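Local coordinates for protein P450 epoxidase (Sorangium cellulosum, PDB 1Q5D) that belongs to the cytochrome P450 family of haem-thiolate proteins and holds iron protoporphyrin IX inside a mainly helical fold, at residues K18-G23 with V188-E193; G285-A290 with I377-I382. All coordinates share one frame; numbering follows the deposited sequence.

In the fold
Starting from the N terminus, the chain passes through 18-23, ahead of helix 29-38, and returns to it in interaction 1 at 188-193, in the loop linking helices 169-182 and 195-218. That excursion of 164 intervening residues is rich in helix. Interaction 2 opens only afterwards, at 285-290, around the beginning of helix 287-297, and closes on helix 368-385 across 86 residues. The two contacts therefore follow in series, neither nested nor crossing, with centres about 31 Å apart and nearest atoms about 21 Å apart. Interaction 1 joins the N-terminal segment to a loop beside the ligand EPB, whereas 285-290 with 377-382 ties together two helices of the haem-bearing helical region.

Interaction 1 of 2, residues K18-G23 with V188-E193; sequences KPFAPG and VPRVDE
The loop between helices 169-182 and 195-218, the F and G helices of the P450 fold, here meets the N-terminal segment through Pro189 and Arg190 on its own side and Phe20 on the other. Phe20 sits in a type I turn running from Lys18 to Ala21, closed by the bond from Ala21 N to Lys18 O, and its buried ring reaches across to the loop. Arg190 lies over one face of that ring. Its CB stands above the ring centre, 4.1 Å from the Phe20 centroid and only 10° off the normal, a CH-pi contact. From there the side chain stays extended and slides back along the phenylalanine in the opposite direction: CD comes 4.0 Å from Phe20 CG, and NH1 ends 3.5 Å from Phe20 CB, which lies over a face of the guanidinium. The ring and guanidinium planes are turned only 22° apart. Arg190 CG is anti to its carbonyl carbon (chi1 -63°), which starts the chain on this course. Pro189 crosses the phenylalanine at about a right angle, its CB 4.0 Å from Phe20 CE1. The charged end of Arg190 is held by Glu46, whose OE2 forms a salt bridge with NE, which probably helps to keep the aliphatic part along the ring. Val188, next to Pro189, touches the bound EPB. Strand 41-44 backs both segments, with Trp44 against Pro19 and Pro189, while Val191 packs on Leu198 of helix 195-218, which follows the loop.

Interaction 2 of 2, residues G285-A290 with I377-I382; sequences GLMRNA and IAVGTI
Apolar contact between Met287 and Val379 joins helix 287-297, the K helix of the P450 fold, to the L helix, 368-385. The methyl CE of Met287 comes 3.8 Å from Val379 CG1, and SD lies 4.1 Å from the same branch. The methionine leaves its backbone with CG anti to N (chi1 -178°), which sends CG across the gap; the bends at chi2 and chi3 then lay SD and CE alongside the Val379 branch. Val379 likewise presents the branch that stands anti to its N, and the two side chains meet at a slant.

A second kind of contact is with the backbone. Met287 CE reaches the main-chain N of Gly380, at 4.0 Å, at a residue without a side chain. The nearest CA atoms of the two segments are those of Met287 and Gly380, 7.2 Å apart.

The hydrogen bonds of the two segments run alongside the contact and not through it. In 285-290, Ala290 N bonds to Leu286 O at 2.9 Å. In 377-382, Ile377 O is gripped twice: by Thr381 N at 3.0 Å, as the helix requires, and by Thr381 OG1 at 2.7 Å. The two donors come from opposite faces of the carbonyl plane, with OG1 tilted 23° out of it. Gln127 also bonds to that hydroxyl, on the side where Thr381 packs against helix 123-137.

Val379 touches Ala266 and Leu270 of helix 257-272 as well, and Met287 rests on Glu376. The chemistry across the interface is thus van der Waals alone: a flexible thioether meets a branched side chain and the main-chain N of a glycine, all three residues being buried, which implies cohesion through shape and exclusion of water.

Interaction 1 of 2, residues K18-G23 with V188-E193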
ATOM      1  N   LYS A  18      -5.305 -20.424   4.697  1.00 31.99           N
ATOM      2  CA  LYS A  18      -3.856 -20.486   4.875  1.00 31.26           C
ATOM      3  C   LYS A  18      -3.158 -19.495   3.955  1.00 29.27           C
ATOM      4  O   LYS A  18      -2.593 -19.890   2.940  1.00 28.60           O
ATOM      5  CB  LYS A  18      -3.357 -21.899   4.537  1.00 32.74           C
ATOM      6  CG  LYS A  18      -3.885 -22.970   5.466  1.00 34.49           C
ATOM      7  CD  LYS A  18      -3.641 -24.363   4.892  1.00 36.83           C
ATOM      8  CE  LYS A  18      -4.206 -25.421   5.825  1.00 37.62           C
ATOM      9  NZ  LYS A  18      -3.799 -26.783   5.396  1.00 39.27           N
ATOM     10  N   PRO A  19      -3.184 -18.213   4.299  1.00 28.25           N
ATOM     11  CA  PRO A  19      -2.623 -17.176   3.409  1.00 28.39           C
ATOM     12  C   PRO A  19      -1.076 -17.152   3.351  1.00 29.57           C
ATOM     13  O   PRO A  19      -0.513 -16.335   2.598  1.00 28.60           O
ATOM     14  CB  PRO A  19      -3.160 -15.883   4.014  1.00 27.10           C
ATOM     15  CG  PRO A  19      -3.285 -16.200   5.512  1.00 26.70           C
ATOM     16  CD  PRO A  19      -3.738 -17.647   5.544  1.00 27.70           C
ATOM     17  N   PHE A  20      -0.405 -18.008   4.133  1.00 29.61           N
ATOM     18  CA  PHE A  20       1.057 -18.153   4.040  1.00 31.42           C
ATOM     19  C   PHE A  20       1.498 -19.462   3.388  1.00 31.68           C
ATOM     20  O   PHE A  20       2.695 -19.739   3.281  1.00 31.33           O
ATOM     21  CB  PHE A  20       1.737 -17.975   5.411  1.00 31.71           C
ATOM     22  CG  PHE A  20       1.531 -16.612   5.990  1.00 32.95           C
ATOM     23  CD1 PHE A  20       0.530 -16.382   6.911  1.00 32.88           C
ATOM     24  CD2 PHE A  20       2.298 -15.544   5.554  1.00 33.61           C
ATOM     25  CE1 PHE A  20       0.319 -15.106   7.430  1.00 33.63           C
ATOM     26  CE2 PHE A  20       2.083 -14.273   6.058  1.00 34.48           C
ATOM     27  CZ  PHE A  20       1.088 -14.059   7.003  1.00 33.76           C
ATOM     28  N   ALA A  21       0.537 -20.248   2.920  1.00 33.13           N
ATOM     29  CA  ALA A  21       0.846 -21.461   2.170  1.00 33.31           C
ATOM     30  C   ALA A  21       1.564 -21.105   0.883  1.00 34.45           C
ATOM     31  O   ALA A  21       1.247 -20.090   0.245  1.00 34.65           O
ATOM     32  CB  ALA A  21      -0.421 -22.231   1.853  1.00 34.49           C
ATOM     33  N   PRO A  22       2.544 -21.917   0.502  1.00 34.44           N
ATOM     34  CA  PRO A  22       3.189 -21.781  -0.806  1.00 35.12           C
ATOM     35  C   PRO A  22       2.123 -21.762  -1.878  1.00 35.19           C
ATOM     36  O   PRO A  22       1.160 -22.528  -1.803  1.00 35.01           O
ATOM     37  CB  PRO A  22       4.030 -23.065  -0.926  1.00 35.49           C
ATOM     38  CG  PRO A  22       4.281 -23.483   0.483  1.00 35.42           C
ATOM     39  CD  PRO A  22       3.128 -23.001   1.316  1.00 35.60           C
ATOM     40  N   GLY A  23       2.276 -20.878  -2.860  1.00 35.75           N
ATOM     41  CA  GLY A  23       1.279 -20.739  -3.899  1.00 34.54           C
ATOM     42  C   GLY A  23       0.173 -19.721  -3.667  1.00 34.28           C
ATOM     43  O   GLY A  23      -0.443 -19.276  -4.640  1.00 34.18           O
ATOM     44  N   VAL A 188       0.263  -9.178  13.239  1.00 34.95           N
ATOM     45  CA  VAL A 188      -0.041 -10.199  12.237  1.00 35.21           C
ATOM     46  C   VAL A 188       0.947 -11.373  12.335  1.00 35.07           C
ATOM     47  O   VAL A 188       2.112 -11.180  12.682  1.00 32.99           O
ATOM     48  CB  VAL A 188      -0.073  -9.607  10.792  1.00 36.40           C
ATOM     49  CG1 VAL A 188      -1.078  -8.481  10.695  1.00 35.94           C
ATOM     50  CG2 VAL A 188       1.293  -9.122  10.372  1.00 36.53           C
ATOM     51  N   PRO A 189       0.448 -12.574  12.024  1.00 35.68           N
ATOM     52  CA  PRO A 189       1.088 -13.884  12.283  1.00 36.47           C
ATOM     53  C   PRO A 189       2.568 -14.202  11.979  1.00 37.28           C
ATOM     54  O   PRO A 189       3.202 -14.896  12.799  1.00 40.15           O
ATOM     55  CB  PRO A 189       0.206 -14.856  11.468  1.00 36.20           C
ATOM     56  CG  PRO A 189      -1.092 -14.245  11.445  1.00 36.16           C
ATOM     57  CD  PRO A 189      -0.885 -12.743  11.420  1.00 35.95           C
ATOM     58  N   ARG A 190       3.092 -13.788  10.834  1.00 36.37           N
ATOM     59  CA  ARG A 190       4.397 -14.274  10.370  1.00 33.55           C
ATOM     60  C   ARG A 190       5.157 -13.170   9.641  1.00 34.25           C
ATOM     61  O   ARG A 190       5.150 -13.113   8.413  1.00 33.68           O
ATOM     62  CB  ARG A 190       4.239 -15.443   9.404  1.00 32.23           C
ATOM     63  CG  ARG A 190       3.574 -16.730   9.993  1.00 31.20           C
ATOM     64  CD  ARG A 190       3.629 -17.928   9.073  1.00 30.50           C
ATOM     65  NE  ARG A 190       2.640 -18.957   9.432  1.00 30.55           N
ATOM     66  CZ  ARG A 190       2.390 -20.043   8.705  1.00 29.53           C
ATOM     67  NH1 ARG A 190       3.079 -20.279   7.602  1.00 29.44           N
ATOM     68  NH2 ARG A 190       1.461 -20.911   9.093  1.00 30.26           N
ATOM     69  N   VAL A 191       5.783 -12.280  10.395  1.00 34.55           N
ATOM     70  CA  VAL A 191       6.601 -11.236   9.792  1.00 36.71           C
ATOM     71  C   VAL A 191       7.888 -11.897   9.296  1.00 39.13           C
ATOM     72  O   VAL A 191       8.574 -12.573  10.064  1.00 39.76           O
ATOM     73  CB  VAL A 191       6.899 -10.123  10.814  1.00 35.92           C
ATOM     74  CG1 VAL A 191       7.875  -9.099  10.247  1.00 35.46           C
ATOM     75  CG2 VAL A 191       5.612  -9.447  11.236  1.00 35.12           C
ATOM     76  N   ASP A 192       8.216 -11.692   8.022  1.00 41.67           N
ATOM     77  CA  ASP A 192       9.207 -12.530   7.332  1.00 42.84           C
ATOM     78  C   ASP A 192      10.654 -12.007   7.350  1.00 43.26           C
ATOM     79  O   ASP A 192      11.330 -12.032   6.325  1.00 43.10           O
ATOM     80  CB  ASP A 192       8.756 -12.781   5.881  1.00 43.64           C
ATOM     81  CG  ASP A 192       8.776 -11.506   5.015  1.00 44.95           C
ATOM     82  OD1 ASP A 192       8.896 -11.643   3.769  1.00 45.76           O
ATOM     83  OD2 ASP A 192       8.683 -10.337   5.476  1.00 43.85           O
ATOM     84  N   GLU A 193      11.130 -11.549   8.507  1.00 44.46           N
ATOM     85  CA  GLU A 193      12.476 -10.966   8.617  1.00 45.25           C
ATOM     86  C   GLU A 193      13.014 -10.994  10.051  1.00 44.86           C
ATOM     87  O   GLU A 193      12.242 -11.028  11.013  1.00 45.18           O
ATOM     88  CB  GLU A 193      12.512  -9.519   8.075  1.00 47.21           C
ATOM     89  CG  GLU A 193      13.923  -8.976   7.829  1.00 49.01           C
ATOM     90  CD  GLU A 193      13.952  -7.666   7.046  1.00 51.22           C
ATOM     91  OE1 GLU A 193      13.088  -7.467   6.160  1.00 52.07           O
ATOM     92  OE2 GLU A 193      14.851  -6.824   7.305  1.00 51.49           O
TER

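Interaction 2 of 2, residues G285-A290 with I377-I382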
ATOM      1  N   GLY A 285      -5.634   6.729 -22.968  1.00 43.74           N
ATOM      2  CA  GLY A 285      -6.480   7.281 -21.927  1.00 41.61           C
ATOM      3  C   GLY A 285      -7.104   6.243 -20.998  1.00 40.22           C
ATOM      4  O   GLY A 285      -7.621   6.596 -19.936  1.00 38.86           O
ATOM      5  N   LEU A 286      -7.042   4.973 -21.395  1.00 39.11           N
ATOM      6  CA  LEU A 286      -7.566   3.861 -20.594  1.00 39.13           C
ATOM      7  C   LEU A 286      -6.585   3.395 -19.503  1.00 38.70           C
ATOM      8  O   LEU A 286      -6.941   2.578 -18.655  1.00 37.52           O
ATOM      9  CB  LEU A 286      -7.895   2.673 -21.507  1.00 40.29           C
ATOM     10  CG  LEU A 286      -9.234   1.936 -21.351  1.00 41.84           C
ATOM     11  CD1 LEU A 286     -10.381   2.851 -20.909  1.00 42.20           C
ATOM     12  CD2 LEU A 286      -9.603   1.189 -22.640  1.00 42.71           C
ATOM     13  N   MET A 287      -5.351   3.894 -19.528  1.00 38.12           N
ATOM     14  CA  MET A 287      -4.329   3.376 -18.615  1.00 38.06           C
ATOM     15  C   MET A 287      -4.773   3.561 -17.162  1.00 37.83           C
ATOM     16  O   MET A 287      -4.642   2.666 -16.333  1.00 37.43           O
ATOM     17  CB  MET A 287      -2.971   4.043 -18.872  1.00 37.79           C
ATOM     18  CG  MET A 287      -1.824   3.523 -17.989  1.00 36.61           C
ATOM     19  SD  MET A 287      -1.652   1.716 -18.019  1.00 37.62           S
ATOM     20  CE  MET A 287      -0.628   1.517 -19.429  1.00 37.12           C
ATOM     21  N   ARG A 288      -5.314   4.736 -16.868  1.00 38.43           N
ATOM     22  CA  ARG A 288      -5.783   5.063 -15.535  1.00 38.92           C
ATOM     23  C   ARG A 288      -6.775   4.011 -15.030  1.00 37.37           C
ATOM     24  O   ARG A 288      -6.631   3.482 -13.932  1.00 35.54           O
ATOM     25  CB  ARG A 288      -6.451   6.434 -15.556  1.00 42.20           C
ATOM     26  CG  ARG A 288      -5.903   7.389 -14.535  1.00 47.24           C
ATOM     27  CD  ARG A 288      -6.484   7.201 -13.150  1.00 50.63           C
ATOM     28  NE  ARG A 288      -5.762   7.980 -12.139  1.00 54.05           N
ATOM     29  CZ  ARG A 288      -5.669   9.308 -12.128  1.00 55.31           C
ATOM     30  NH1 ARG A 288      -6.250  10.030 -13.080  1.00 56.43           N
ATOM     31  NH2 ARG A 288      -4.998   9.920 -11.155  1.00 56.34           N
ATOM     32  N   ASN A 289      -7.784   3.723 -15.840  1.00 35.18           N
ATOM     33  CA  ASN A 289      -8.780   2.729 -15.474  1.00 34.31           C
ATOM     34  C   ASN A 289      -8.190   1.336 -15.373  1.00 32.26           C
ATOM     35  O   ASN A 289      -8.575   0.569 -14.514  1.00 32.35           O
ATOM     36  CB  ASN A 289      -9.943   2.716 -16.468  1.00 34.99           C
ATOM     37  CG  ASN A 289     -11.132   1.955 -15.938  1.00 35.32           C
ATOM     38  OD1 ASN A 289     -11.650   2.269 -14.872  1.00 35.15           O
ATOM     39  ND2 ASN A 289     -11.558   0.929 -16.672  1.00 36.05           N
ATOM     40  N   ALA A 290      -7.249   1.020 -16.246  1.00 30.86           N
ATOM     41  CA  ALA A 290      -6.586  -0.283 -16.222  1.00 31.18           C
ATOM     42  C   ALA A 290      -5.821  -0.508 -14.914  1.00 30.94           C
ATOM     43  O   ALA A 290      -5.742  -1.628 -14.407  1.00 30.83           O
ATOM     44  CB  ALA A 290      -5.656  -0.417 -17.399  1.00 31.21           C
ATOM     45  N   ILE A 377       2.836   6.789 -15.294  1.00 30.76           N
ATOM     46  CA  ILE A 377       4.123   7.102 -15.924  1.00 31.43           C
ATOM     47  C   ILE A 377       4.988   5.857 -16.111  1.00 30.69           C
ATOM     48  O   ILE A 377       5.526   5.627 -17.185  1.00 31.37           O
ATOM     49  CB  ILE A 377       4.870   8.160 -15.091  1.00 30.37           C
ATOM     50  CG1 ILE A 377       4.173   9.515 -15.215  1.00 31.48           C
ATOM     51  CG2 ILE A 377       6.321   8.276 -15.541  1.00 31.07           C
ATOM     52  CD1 ILE A 377       4.639  10.536 -14.188  1.00 30.96           C
ATOM     53  N   ALA A 378       5.107   5.036 -15.067  1.00 30.78           N
ATOM     54  CA  ALA A 378       5.997   3.870 -15.112  1.00 30.05           C
ATOM     55  C   ALA A 378       5.528   2.804 -16.089  1.00 29.77           C
ATOM     56  O   ALA A 378       6.322   2.279 -16.878  1.00 30.91           O
ATOM     57  CB  ALA A 378       6.141   3.248 -13.703  1.00 29.61           C
ATOM     58  N   VAL A 379       4.247   2.466 -16.011  1.00 29.48           N
ATOM     59  CA  VAL A 379       3.672   1.416 -16.846  1.00 30.92           C
ATOM     60  C   VAL A 379       3.454   1.929 -18.275  1.00 31.91           C
ATOM     61  O   VAL A 379       3.778   1.228 -19.233  1.00 33.65           O
ATOM     62  CB  VAL A 379       2.348   0.873 -16.291  1.00 30.53           C
ATOM     63  CG1 VAL A 379       1.812  -0.270 -17.192  1.00 30.90           C
ATOM     64  CG2 VAL A 379       2.505   0.396 -14.829  1.00 29.88           C
ATOM     65  N   GLY A 380       2.925   3.142 -18.411  1.00 32.18           N
ATOM     66  CA  GLY A 380       2.772   3.753 -19.727  1.00 34.20           C
ATOM     67  C   GLY A 380       4.103   3.789 -20.479  1.00 35.19           C
ATOM     68  O   GLY A 380       4.200   3.306 -21.608  1.00 36.61           O
ATOM     69  N   THR A 381       5.140   4.319 -19.836  1.00 34.49           N
ATOM     70  CA  THR A 381       6.465   4.441 -20.459  1.00 34.36           C
ATOM     71  C   THR A 381       7.070   3.121 -20.904  1.00 35.12           C
ATOM     72  O   THR A 381       7.565   3.000 -22.040  1.00 34.71           O
ATOM     73  CB  THR A 381       7.443   5.116 -19.496  1.00 34.46           C
ATOM     74  OG1 THR A 381       7.042   6.471 -19.260  1.00 34.64           O
ATOM     75  CG2 THR A 381       8.833   5.235 -20.127  1.00 33.79           C
ATOM     76  N   ILE A 382       7.076   2.133 -20.008  1.00 34.42           N
ATOM     77  CA  ILE A 382       7.738   0.872 -20.322  1.00 34.99           C
ATOM     78  C   ILE A 382       7.133   0.181 -21.547  1.00 35.27           C
ATOM     79  O   ILE A 382       7.858  -0.360 -22.386  1.00 35.98           O
ATOM     80  CB  ILE A 382       7.862  -0.073 -19.069  1.00 34.52           C
ATOM     81  CG1 ILE A 382       8.883  -1.182 -19.344  1.00 35.33           C
ATOM     82  CG2 ILE A 382       6.515  -0.636 -18.664  1.00 34.32           C
ATOM     83  CD1 ILE A 382       9.319  -1.974 -18.108  1.00 33.65           C
TER